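Local coordinates for protein haloacid dehalogenase-like hydrolase (Bacteroides thetaiotaomicron, PDB 2RB5) that probably acts as a magnesium-dependent phosphatase of the haloacid dehalogenase superfamily, at residues 39-44 with 63-68; 172-177 with 212-217. All blocks are in the same frame, centred on the assembly; numbering follows the deposited sequence.

Contact 1 of 2, residues 39-44 with 63-68; sequences IFIATG and DGYITM. With WO6 (trioxido(oxo)tungsten), chain C.
Backbone hydrogen bonds do most of the work between I39-G44 and D63-M68, segments whose strands, 39-42 and 64-67, run parallel, with axes 4.7 Å apart at 15°. I41 is held twice by the same neighbour: its N donates to G64 O, in the carbonyl plane, and its O accepts from I66 N at 2.8 Å. T43 N then reaches I66 O at 2.9 Å, so the parallel pairing carries on just past the end of strand 38-42. At the other end D63 closes a two-bond clasp on I39. D63 N donates a nearly straight bond to I39 O (2.8 Å), and D63 OD2 takes I39 N on its anti lone pair.

Among the apolar contacts, I41 and Y65 run alongside each other on one face, I41 CB meeting Y65 CD2 at 3.8 Å, while the hydroxyl of Y65 turns to Q57. On the opposite face A42 CB meets I66 CD1, and the F40 ring has G64 CA at its edge, in plane, at 3.6 Å from CD2.

Tungstate binds where the first strand ends. T43 OG1, anti to the backbone N (chi1 -176°), donates to WO6 O3 at 2.8 Å, and G44 N points almost straight at WO6 O4 (170°). The pairing within this beta-alpha-beta unit therefore continues directly into the anion site, where the carboxy end of a parallel strand presents a hydroxyl and an amide N-H to an oxyanion that probably stands in for a substrate phosphate.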
# COMPACT_ATOMS: atom_id res chain seq x y z
N ILE A 39 -0.24 -15.44 4.49
CA ILE A 39 -0.77 -14.10 4.80
C ILE A 39 0.24 -13.07 4.40
O ILE A 39 1.36 -13.03 4.93
CB ILE A 39 -1.10 -14.02 6.32
CG1 ILE A 39 -2.21 -15.00 6.69
CG2 ILE A 39 -1.46 -12.60 6.71
CD1 ILE A 39 -2.51 -15.13 8.15
N PHE A 40 -0.15 -12.20 3.48
CA PHE A 40 0.76 -11.20 2.92
C PHE A 40 0.19 -9.80 3.15
O PHE A 40 -1.02 -9.57 3.05
CB PHE A 40 0.93 -11.44 1.42
CG PHE A 40 1.52 -12.79 1.14
CD1 PHE A 40 0.75 -13.79 0.56
CD2 PHE A 40 2.83 -13.07 1.49
CE1 PHE A 40 1.32 -15.06 0.36
CE2 PHE A 40 3.39 -14.32 1.30
CZ PHE A 40 2.62 -15.30 0.72
N ILE A 41 1.09 -8.86 3.39
CA ILE A 41 0.77 -7.43 3.41
C ILE A 41 0.95 -6.88 2.00
O ILE A 41 1.93 -7.23 1.33
CB ILE A 41 1.68 -6.74 4.43
CG1 ILE A 41 1.45 -7.31 5.84
CG2 ILE A 41 1.57 -5.23 4.35
CD1 ILE A 41 0.05 -7.13 6.37
N ALA A 42 0.03 -6.01 1.57
CA ALA A 42 0.12 -5.35 0.28
C ALA A 42 -0.21 -3.89 0.49
O ALA A 42 -1.41 -3.53 0.55
CB ALA A 42 -0.77 -6.04 -0.73
N THR A 43 0.81 -3.05 0.60
CA THR A 43 0.64 -1.69 1.05
C THR A 43 1.40 -0.69 0.18
O THR A 43 2.44 -0.99 -0.41
CB THR A 43 1.13 -1.59 2.54
OG1 THR A 43 0.89 -0.26 3.04
CG2 THR A 43 2.59 -1.87 2.72
N GLY A 44 0.86 0.53 0.11
CA GLY A 44 1.55 1.65 -0.42
C GLY A 44 2.64 2.16 0.50
O GLY A 44 3.52 2.90 0.04
N ASP A 63 3.66 -13.72 6.30
CA ASP A 63 4.57 -14.54 5.50
C ASP A 63 5.35 -13.79 4.44
O ASP A 63 6.28 -14.33 3.85
CB ASP A 63 3.75 -15.70 4.86
CG ASP A 63 3.11 -16.55 5.90
OD1 ASP A 63 3.84 -17.10 6.77
OD2 ASP A 63 1.87 -16.67 5.88
N GLY A 64 5.01 -12.54 4.15
CA GLY A 64 5.74 -11.74 3.17
C GLY A 64 5.07 -10.39 3.00
O GLY A 64 3.93 -10.16 3.45
N TYR A 65 5.81 -9.49 2.33
CA TYR A 65 5.42 -8.12 2.17
C TYR A 65 5.54 -7.63 0.73
O TYR A 65 6.58 -7.79 0.06
CB TYR A 65 6.29 -7.19 3.01
CG TYR A 65 6.10 -7.30 4.50
CD1 TYR A 65 6.70 -8.33 5.22
CD2 TYR A 65 5.38 -6.38 5.21
CE1 TYR A 65 6.55 -8.45 6.60
CE2 TYR A 65 5.22 -6.46 6.59
CZ TYR A 65 5.81 -7.52 7.27
OH TYR A 65 5.64 -7.56 8.63
N ILE A 66 4.48 -6.97 0.31
CA ILE A 66 4.42 -6.12 -0.89
C ILE A 66 4.34 -4.71 -0.35
O ILE A 66 3.37 -4.35 0.31
CB ILE A 66 3.21 -6.47 -1.74
CG1 ILE A 66 3.29 -7.88 -2.33
CG2 ILE A 66 2.95 -5.43 -2.79
CD1 ILE A 66 1.94 -8.44 -2.67
N THR A 67 5.38 -3.90 -0.60
CA THR A 67 5.45 -2.54 -0.10
C THR A 67 5.63 -1.60 -1.27
O THR A 67 5.91 -2.01 -2.40
CB THR A 67 6.56 -2.33 0.97
OG1 THR A 67 7.84 -2.34 0.34
CG2 THR A 67 6.49 -3.37 2.07
N MET A 68 5.44 -0.30 -1.01
CA MET A 68 5.56 0.70 -2.08
C MET A 68 4.75 0.29 -3.30
O MET A 68 5.20 0.38 -4.44
CB MET A 68 6.99 1.03 -2.43
CG MET A 68 7.71 1.62 -1.24
SD MET A 68 9.27 2.43 -1.67
CE MET A 68 10.48 1.44 -0.84
W WO6 C . -2.49 0.99 2.31
O1 WO6 C . -1.42 2.37 2.83
O2 WO6 C . -4.07 1.65 2.63
O3 WO6 C . -1.83 -0.06 3.44
O4 WO6 C . -1.89 1.03 0.74

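Contact 2 of 2, residues 172-177 with 212-217; sequences GRWYPA and GGNDIS. With WO6 (trioxido(oxo)tungsten), chain C.
The tungstate pocket of this haloacid dehalogenase-like protein is bounded here by the turn after strand 170-172, bearing W174, and by the loop leading into helix 216-221, bearing N214. The indole and the amide run alongside each other, their planes 27° apart; N214 OD1 comes to 3.4 Å from W174 CB. Beyond it, the amide nitrogen N214 ND2 donates a nearly straight bond to WO6 O4 (3.0 Å) and has a second partner in N69. W174 covers the anion from another direction: WO6 O1 sits over the centre of the indole, 3.0 Å above its plane. Its chi1 of 51° sets CG between the backbone N and the carbonyl carbon, bringing the ring face to the oxyanion. With an alanine here the indole is gone, which would probably uncover WO6 O1 and take CD1 from beside N214 ND2.

In the Rossmann-like core of the superfamily, the loop after strand 206-210 supplies acidic metal ligands, and D215, a magnesium ligand, belongs to it. D215 OD2 accepts G212 N at 2.9 Å, and its OD1 forms a salt bridge with K188, itself hydrogen-bonded to the tungstate. The backbones meet through N214 N, which donates to R173 O at 2.9 Å from 46° above the carbonyl plane. The guanidinium of R173 is engaged elsewhere: NH1 with P176 O, and NH2 in a salt bridge to E159.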
# COMPACT_ATOMS: atom_id res chain seq x y z
N GLY A 172 -1.30 6.11 -7.71
CA GLY A 172 -2.55 5.72 -7.05
C GLY A 172 -2.64 6.32 -5.68
O GLY A 172 -1.68 6.88 -5.18
N ARG A 173 -3.80 6.19 -5.06
CA ARG A 173 -4.06 6.77 -3.72
C ARG A 173 -4.69 5.75 -2.76
O ARG A 173 -5.63 5.03 -3.11
CB ARG A 173 -5.00 7.96 -3.81
CG ARG A 173 -4.55 9.04 -4.80
CD ARG A 173 -5.40 10.34 -4.68
NE ARG A 173 -4.84 11.29 -5.60
CZ ARG A 173 -4.30 12.46 -5.40
NH1 ARG A 173 -4.26 13.00 -4.19
NH2 ARG A 173 -3.81 13.17 -6.43
N TRP A 174 -4.20 5.81 -1.50
CA TRP A 174 -4.86 5.18 -0.39
C TRP A 174 -5.41 6.15 0.64
O TRP A 174 -6.05 5.76 1.61
CB TRP A 174 -3.89 4.30 0.32
CG TRP A 174 -2.54 4.75 0.77
CD1 TRP A 174 -1.43 4.80 -0.02
CD2 TRP A 174 -2.13 5.19 2.08
NE1 TRP A 174 -0.36 5.21 0.70
CE2 TRP A 174 -0.78 5.44 1.98
CE3 TRP A 174 -2.81 5.31 3.28
CZ2 TRP A 174 -0.07 5.86 3.06
CZ3 TRP A 174 -2.10 5.73 4.39
CH2 TRP A 174 -0.69 6.01 4.26
N TYR A 175 -5.18 7.44 0.39
CA TYR A 175 -5.67 8.50 1.24
C TYR A 175 -5.89 9.72 0.34
O TYR A 175 -5.09 9.89 -0.60
CB TYR A 175 -4.69 8.79 2.36
CG TYR A 175 -5.32 9.64 3.42
CD1 TYR A 175 -6.23 9.17 4.35
CD2 TYR A 175 -5.02 11.00 3.51
CE1 TYR A 175 -6.81 9.97 5.32
CE2 TYR A 175 -5.57 11.84 4.46
CZ TYR A 175 -6.48 11.29 5.35
OH TYR A 175 -7.01 12.13 6.30
N PRO A 176 -6.92 10.53 0.49
CA PRO A 176 -7.14 11.57 -0.52
C PRO A 176 -6.08 12.63 -0.63
O PRO A 176 -5.94 13.21 -1.73
CB PRO A 176 -8.53 12.20 -0.12
CG PRO A 176 -9.14 11.12 0.74
CD PRO A 176 -8.01 10.45 1.50
N ALA A 177 -5.35 12.94 0.44
CA ALA A 177 -4.48 14.11 0.36
C ALA A 177 -3.22 13.95 -0.44
O ALA A 177 -2.54 14.96 -0.76
CB ALA A 177 -4.11 14.50 1.80
N GLY A 212 -9.14 1.04 -0.84
CA GLY A 212 -8.71 2.29 -1.50
C GLY A 212 -8.49 2.14 -2.98
O GLY A 212 -8.42 1.05 -3.57
N GLY A 213 -8.31 3.30 -3.64
CA GLY A 213 -8.09 3.30 -5.07
C GLY A 213 -6.84 2.54 -5.48
O GLY A 213 -6.82 1.91 -6.57
N ASN A 214 -5.81 2.53 -4.65
CA ASN A 214 -4.58 1.78 -4.93
C ASN A 214 -4.71 0.28 -4.71
O ASN A 214 -3.76 -0.43 -4.96
CB ASN A 214 -3.36 2.35 -4.17
CG ASN A 214 -3.38 2.05 -2.70
OD1 ASN A 214 -4.46 1.92 -2.08
ND2 ASN A 214 -2.17 1.96 -2.09
N ASP A 215 -5.93 -0.17 -4.32
CA ASP A 215 -6.24 -1.58 -4.21
C ASP A 215 -7.01 -2.10 -5.42
O ASP A 215 -7.19 -3.31 -5.54
CB ASP A 215 -7.07 -1.85 -2.95
CG ASP A 215 -6.30 -1.46 -1.70
OD1 ASP A 215 -5.10 -1.81 -1.65
OD2 ASP A 215 -6.94 -0.84 -0.81
N ILE A 216 -7.52 -1.22 -6.28
CA ILE A 216 -8.39 -1.69 -7.34
C ILE A 216 -7.72 -2.71 -8.24
O ILE A 216 -8.32 -3.71 -8.58
CB ILE A 216 -8.95 -0.46 -8.11
CG1 ILE A 216 -10.03 0.24 -7.28
CG2 ILE A 216 -9.48 -0.91 -9.49
CD1 ILE A 216 -10.53 1.55 -7.81
N SER A 217 -6.44 -2.49 -8.59
CA SER A 217 -5.82 -3.48 -9.52
C SER A 217 -5.73 -4.83 -8.82
O SER A 217 -5.91 -5.84 -9.50
CB SER A 217 -4.52 -3.02 -10.11
OG SER A 217 -3.54 -2.81 -9.12
W WO6 C . -2.49 0.99 2.31
O1 WO6 C . -1.42 2.37 2.83
O2 WO6 C . -4.07 1.65 2.63
O3 WO6 C . -1.83 -0.06 3.44
O4 WO6 C . -1.89 1.03 0.74

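From the N terminus, the chain first lays down strand 4-7, whose following loop carries the magnesium ligands D8 and D10. Contact 1 then closes a short loop of 18 residues, containing helix 54-58, and pairs two adjacent strands of the main sheet. Contact 2 opens only afterwards: its segments, 34 residues apart, join the turn between strands 170-172 and 180-182 to the loop beyond strand 206-210 of the main sheet. The two contacts follow in series, neither nesting nor crossing, with centres about 15 Å apart. They nonetheless meet at the tungstate, where G44 N lies 4.0 Å from N214 ND2, so distant parts of the sequence surround one anion.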